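Long-range contact in probable zinc protease (Pseudomonas aeruginosa, PDB 4NNZ), which probably acts as one subunit of a heterodimeric zinc metallopeptidase of the M16 family: residues A[245-257]-A[407-419]. Numbering follows the deposited sequence.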
loop_
_atom_site.group_PDB
_atom_site.type_symbol
_atom_site.label_atom_id
_atom_site.label_comp_id
_atom_site.label_asym_id
_atom_site.label_seq_id
_atom_site.Cartn_x
_atom_site.Cartn_y
_atom_site.Cartn_z
ATOM N N PRO A 245 9.926 -20.198 17.860
ATOM C CA PRO A 245 10.073 -19.951 16.435
ATOM C C PRO A 245 8.893 -20.472 15.662
ATOM O O PRO A 245 8.394 -21.494 16.009
ATOM C CB PRO A 245 11.283 -20.770 16.085
ATOM C CG PRO A 245 12.064 -20.805 17.321
ATOM C CD PRO A 245 11.103 -20.823 18.442
ATOM N N ASN A 246 8.448 -19.780 14.633
ATOM C CA ASN A 246 7.303 -20.242 13.883
ATOM C C ASN A 246 7.227 -19.762 12.459
ATOM O O ASN A 246 7.852 -18.817 12.089
ATOM C CB ASN A 246 6.020 -19.967 14.639
ATOM C CG ASN A 246 5.694 -18.510 14.722
ATOM O OD1 ASN A 246 6.377 -17.762 15.366
ATOM N ND2 ASN A 246 4.638 -18.109 14.051
ATOM N N LEU A 247 6.450 -20.460 11.664
ATOM C CA LEU A 247 6.424 -20.281 10.251
ATOM C C LEU A 247 5.073 -19.860 9.799
ATOM O O LEU A 247 4.103 -20.400 10.218
ATOM C CB LEU A 247 6.784 -21.581 9.565
ATOM C CG LEU A 247 7.128 -21.477 8.095
ATOM C CD1 LEU A 247 8.387 -20.691 7.901
ATOM C CD2 LEU A 247 7.293 -22.842 7.521
ATOM N N ILE A 248 5.021 -18.874 8.933
ATOM C CA ILE A 248 3.790 -18.468 8.335
ATOM C C ILE A 248 3.939 -18.556 6.843
ATOM O O ILE A 248 4.829 -18.015 6.310
ATOM C CB ILE A 248 3.484 -17.023 8.708
ATOM C CG1 ILE A 248 3.775 -16.787 10.173
ATOM C CG2 ILE A 248 2.062 -16.658 8.354
ATOM C CD1 ILE A 248 3.185 -15.523 10.721
ATOM N N MET A 249 3.051 -19.260 6.177
ATOM C CA MET A 249 3.017 -19.276 4.729
ATOM C C MET A 249 1.681 -18.825 4.198
ATOM O O MET A 249 0.672 -19.299 4.611
ATOM C CB MET A 249 3.301 -20.662 4.219
ATOM C CG MET A 249 4.709 -21.118 4.477
ATOM S SD MET A 249 4.942 -22.841 4.135
ATOM C CE MET A 249 4.892 -22.882 2.372
ATOM N N GLY A 250 1.679 -17.901 3.267
ATOM C CA GLY A 250 0.449 -17.433 2.675
ATOM C C GLY A 250 0.438 -17.513 1.176
ATOM O O GLY A 250 1.389 -17.195 0.577
ATOM N N PHE A 251 -0.653 -17.939 0.586
ATOM C CA PHE A 251 -0.768 -17.969 -0.855
ATOM C C PHE A 251 -1.828 -17.033 -1.391
ATOM O O PHE A 251 -2.925 -17.072 -0.960
ATOM C CB PHE A 251 -1.056 -19.376 -1.301
ATOM C CG PHE A 251 0.106 -20.288 -1.181
ATOM C CD1 PHE A 251 1.058 -20.308 -2.125
ATOM C CD2 PHE A 251 0.237 -21.115 -0.110
ATOM C CE1 PHE A 251 2.119 -21.141 -2.029
ATOM C CE2 PHE A 251 1.306 -21.942 0.004
ATOM C CZ PHE A 251 2.251 -21.952 -0.966
ATOM N N ASN A 252 -1.474 -16.183 -2.332
ATOM C CA ASN A 252 -2.434 -15.257 -2.892
ATOM C C ASN A 252 -3.439 -15.968 -3.734
ATOM O O ASN A 252 -3.099 -16.717 -4.612
ATOM C CB ASN A 252 -1.766 -14.199 -3.750
ATOM C CG ASN A 252 -0.924 -13.251 -2.970
ATOM O OD1 ASN A 252 0.239 -13.459 -2.814
ATOM N ND2 ASN A 252 -1.510 -12.195 -2.510
ATOM N N VAL A 253 -4.695 -15.715 -3.462
ATOM C CA VAL A 253 -5.759 -16.481 -4.053
ATOM C C VAL A 253 -6.993 -15.657 -4.231
ATOM O O VAL A 253 -7.075 -14.583 -3.749
ATOM C CB VAL A 253 -6.124 -17.724 -3.240
ATOM C CG1 VAL A 253 -5.086 -18.792 -3.384
ATOM C CG2 VAL A 253 -6.348 -17.377 -1.804
ATOM N N PRO A 254 -7.961 -16.173 -4.941
ATOM C CA PRO A 254 -9.257 -15.535 -5.060
ATOM C C PRO A 254 -10.202 -15.761 -3.897
ATOM O O PRO A 254 -10.021 -16.601 -3.077
ATOM C CB PRO A 254 -9.824 -16.164 -6.310
ATOM C CG PRO A 254 -9.144 -17.448 -6.405
ATOM C CD PRO A 254 -7.774 -17.198 -5.955
ATOM N N SER A 255 -11.262 -14.997 -3.880
ATOM C CA SER A 255 -12.344 -15.194 -2.964
ATOM C C SER A 255 -13.601 -15.033 -3.773
ATOM O O SER A 255 -13.535 -14.720 -4.918
ATOM C CB SER A 255 -12.270 -14.240 -1.791
ATOM O OG SER A 255 -12.945 -13.067 -2.042
ATOM N N LEU A 256 -14.739 -15.271 -3.170
ATOM C CA LEU A 256 -16.007 -15.154 -3.841
ATOM C C LEU A 256 -16.275 -13.730 -4.280
ATOM O O LEU A 256 -17.008 -13.493 -5.192
ATOM C CB LEU A 256 -17.118 -15.707 -2.980
ATOM C CG LEU A 256 -17.007 -17.205 -2.775
ATOM C CD1 LEU A 256 -17.947 -17.689 -1.700
ATOM C CD2 LEU A 256 -17.269 -17.946 -4.057
ATOM N N GLY A 257 -15.650 -12.784 -3.634
ATOM C CA GLY A 257 -15.727 -11.411 -4.042
ATOM C C GLY A 257 -15.131 -11.173 -5.396
ATOM O O GLY A 257 -15.540 -10.300 -6.098
ATOM N N ARG A 407 -2.927 -27.338 -7.667
ATOM C CA ARG A 407 -1.921 -27.159 -8.671
ATOM C C ARG A 407 -1.789 -25.734 -9.074
ATOM O O ARG A 407 -0.726 -25.280 -9.400
ATOM C CB ARG A 407 -2.246 -27.955 -9.901
ATOM C CG ARG A 407 -2.001 -29.430 -9.789
ATOM C CD ARG A 407 -2.758 -30.120 -10.888
ATOM N NE ARG A 407 -2.095 -29.881 -12.147
ATOM C CZ ARG A 407 -0.891 -30.349 -12.421
ATOM N NH1 ARG A 407 -0.262 -31.090 -11.515
ATOM N NH2 ARG A 407 -0.318 -30.088 -13.591
ATOM N N THR A 408 -2.919 -25.081 -9.183
ATOM C CA THR A 408 -2.972 -23.713 -9.569
ATOM C C THR A 408 -2.389 -22.772 -8.557
ATOM O O THR A 408 -1.642 -21.911 -8.897
ATOM C CB THR A 408 -4.416 -23.341 -9.886
ATOM O OG1 THR A 408 -4.914 -24.264 -10.839
ATOM C CG2 THR A 408 -4.522 -21.995 -10.468
ATOM N N TYR A 409 -2.754 -22.929 -7.305
ATOM C CA TYR A 409 -2.445 -21.917 -6.326
ATOM C C TYR A 409 -1.262 -22.102 -5.413
ATOM O O TYR A 409 -0.707 -21.145 -4.964
ATOM C CB TYR A 409 -3.685 -21.549 -5.563
ATOM C CG TYR A 409 -4.715 -20.956 -6.452
ATOM C CD1 TYR A 409 -4.563 -19.699 -6.955
ATOM C CD2 TYR A 409 -5.823 -21.661 -6.810
ATOM C CE1 TYR A 409 -5.498 -19.153 -7.786
ATOM C CE2 TYR A 409 -6.760 -21.126 -7.635
ATOM C CZ TYR A 409 -6.592 -19.875 -8.117
ATOM O OH TYR A 409 -7.518 -19.349 -8.945
ATOM N N PHE A 410 -0.880 -23.323 -5.154
ATOM C CA PHE A 410 0.221 -23.532 -4.273
ATOM C C PHE A 410 1.522 -23.500 -5.021
ATOM O O PHE A 410 2.263 -24.418 -5.004
ATOM C CB PHE A 410 0.032 -24.822 -3.506
ATOM C CG PHE A 410 -1.182 -24.822 -2.644
ATOM C CD1 PHE A 410 -1.603 -23.664 -2.064
ATOM C CD2 PHE A 410 -1.899 -25.959 -2.433
ATOM C CE1 PHE A 410 -2.716 -23.625 -1.289
ATOM C CE2 PHE A 410 -3.018 -25.933 -1.651
ATOM C CZ PHE A 410 -3.427 -24.761 -1.078
ATOM N N THR A 411 1.803 -22.381 -5.635
ATOM C CA THR A 411 2.993 -22.183 -6.385
ATOM C C THR A 411 3.863 -21.198 -5.661
ATOM O O THR A 411 3.366 -20.360 -4.972
ATOM C CB THR A 411 2.655 -21.617 -7.747
ATOM O OG1 THR A 411 2.233 -20.276 -7.609
ATOM C CG2 THR A 411 1.564 -22.367 -8.352
ATOM N N PRO A 412 5.158 -21.265 -5.827
ATOM C CA PRO A 412 6.033 -20.349 -5.127
ATOM C C PRO A 412 5.820 -18.944 -5.570
ATOM O O PRO A 412 6.112 -18.060 -4.848
ATOM C CB PRO A 412 7.402 -20.827 -5.507
ATOM C CG PRO A 412 7.235 -22.255 -5.706
ATOM C CD PRO A 412 5.872 -22.468 -6.234
ATOM N N SER A 413 5.294 -18.751 -6.750
ATOM C CA SER A 413 5.030 -17.429 -7.255
ATOM C C SER A 413 3.947 -16.730 -6.502
ATOM O O SER A 413 3.787 -15.575 -6.645
ATOM C CB SER A 413 4.712 -17.448 -8.730
ATOM O OG SER A 413 3.674 -18.320 -9.013
ATOM N N ARG A 414 3.187 -17.459 -5.727
ATOM C CA ARG A 414 2.085 -16.887 -5.017
ATOM C C ARG A 414 2.327 -16.824 -3.538
ATOM O O ARG A 414 1.470 -16.487 -2.810
ATOM C CB ARG A 414 0.837 -17.686 -5.297
ATOM C CG ARG A 414 0.382 -17.607 -6.715
ATOM C CD ARG A 414 -0.539 -18.733 -7.064
ATOM N NE ARG A 414 -1.286 -18.425 -8.253
ATOM C CZ ARG A 414 -0.890 -18.695 -9.479
ATOM N NH1 ARG A 414 0.234 -19.296 -9.684
ATOM N NH2 ARG A 414 -1.636 -18.375 -10.494
ATOM N N LEU A 415 3.523 -17.153 -3.130
ATOM C CA LEU A 415 3.848 -17.352 -1.758
ATOM C C LEU A 415 4.521 -16.190 -1.064
ATOM O O LEU A 415 5.441 -15.632 -1.576
ATOM C CB LEU A 415 4.748 -18.562 -1.650
ATOM C CG LEU A 415 5.430 -18.799 -0.327
ATOM C CD1 LEU A 415 4.432 -19.328 0.662
ATOM C CD2 LEU A 415 6.547 -19.774 -0.496
ATOM N N THR A 416 4.023 -15.847 0.112
ATOM C CA THR A 416 4.710 -15.045 1.089
ATOM C C THR A 416 4.960 -15.937 2.276
ATOM O O THR A 416 4.069 -16.479 2.834
ATOM C CB THR A 416 3.859 -13.886 1.583
ATOM O OG1 THR A 416 3.226 -13.254 0.498
ATOM C CG2 THR A 416 4.676 -12.895 2.251
ATOM N N LEU A 417 6.208 -16.090 2.633
ATOM C CA LEU A 417 6.592 -16.905 3.746
ATOM C C LEU A 417 7.363 -16.083 4.747
ATOM O O LEU A 417 8.243 -15.376 4.387
ATOM C CB LEU A 417 7.444 -18.061 3.266
ATOM C CG LEU A 417 8.122 -18.894 4.322
ATOM C CD1 LEU A 417 8.341 -20.286 3.840
ATOM C CD2 LEU A 417 9.414 -18.277 4.753
ATOM N N ALA A 418 7.017 -16.180 6.014
ATOM C CA ALA A 418 7.734 -15.458 7.036
ATOM C C ALA A 418 8.227 -16.299 8.188
ATOM O O ALA A 418 7.497 -17.056 8.708
ATOM C CB ALA A 418 6.885 -14.341 7.555
ATOM N N GLN A 419 9.467 -16.112 8.604
ATOM C CA GLN A 419 9.997 -16.781 9.763
ATOM C C GLN A 419 9.960 -15.826 10.914
ATOM O O GLN A 419 10.471 -14.752 10.828
ATOM C CB GLN A 419 11.427 -17.242 9.518
ATOM C CG GLN A 419 11.590 -18.008 8.227
ATOM C CD GLN A 419 12.850 -18.828 8.108
ATOM O OE1 GLN A 419 13.899 -18.473 8.576
ATOM N NE2 GLN A 419 12.739 -19.926 7.432
HETATM O O HOH W 1 1.348 -14.538 -0.460
HETATM O O HOH W 2 -3.166 -16.469 -7.249
#
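Strands 246-253 and 415-419 run antiparallel at 168°, joined by backbone hydrogen bonds in both directions between I248 and A418 and between G250 and T416. N252 N adds a fifth bond, to R414 O, just before strand 415-419 begins. On one face of the sheet lie L247, M249, F251, L415, L417 and Q419. M249 and L417 lie side by side there, with M249 CG 3.8 Å from L417 CD1. L247 CD1 packs obliquely on L417 CG at 4.0 Å.

F251 has the most extensive contact. Its CG is anti to the carbonyl carbon (chi1 -72°), which turns the ring toward the loop after helix 399-409. L415 CD1 makes a CH-pi contact with one ring face, 4.1 Å from the centroid. F410 covers the opposite face, its CA also in CH-pi contact. The two phenylalanine rings are oblique, with planes at 58°. T411 O sits at the F251 ring edge, 3.3 Å from F251 CE1.

Both are inner strands of a five-stranded mixed sheet, in the order 233-240, 415-422, 246-253, 309-317, 294-301. This sheet belongs to the second of the two alpha/beta halves of the M16 fold. Helix 325-341 packs on the F251 face at L247 and L417, and also touches F410 in the loop. Helix 140-152 meets I248 and T416 on the other face.

Near T416, a water lies within bonding distance of G250 O and N252 OD1; its short approach to T416 OG1 is doubtful. N252 OD1 also accepts a bond from R234. A second water bridges N252 O and R414 NE. R414 NH1 donates almost straight to T411 OG1, which lies in the guanidinium plane. Farther along, the Y409 side chain meets V253 CG1 and P254, with Y409 CE1 3.5 Å from P254 CD.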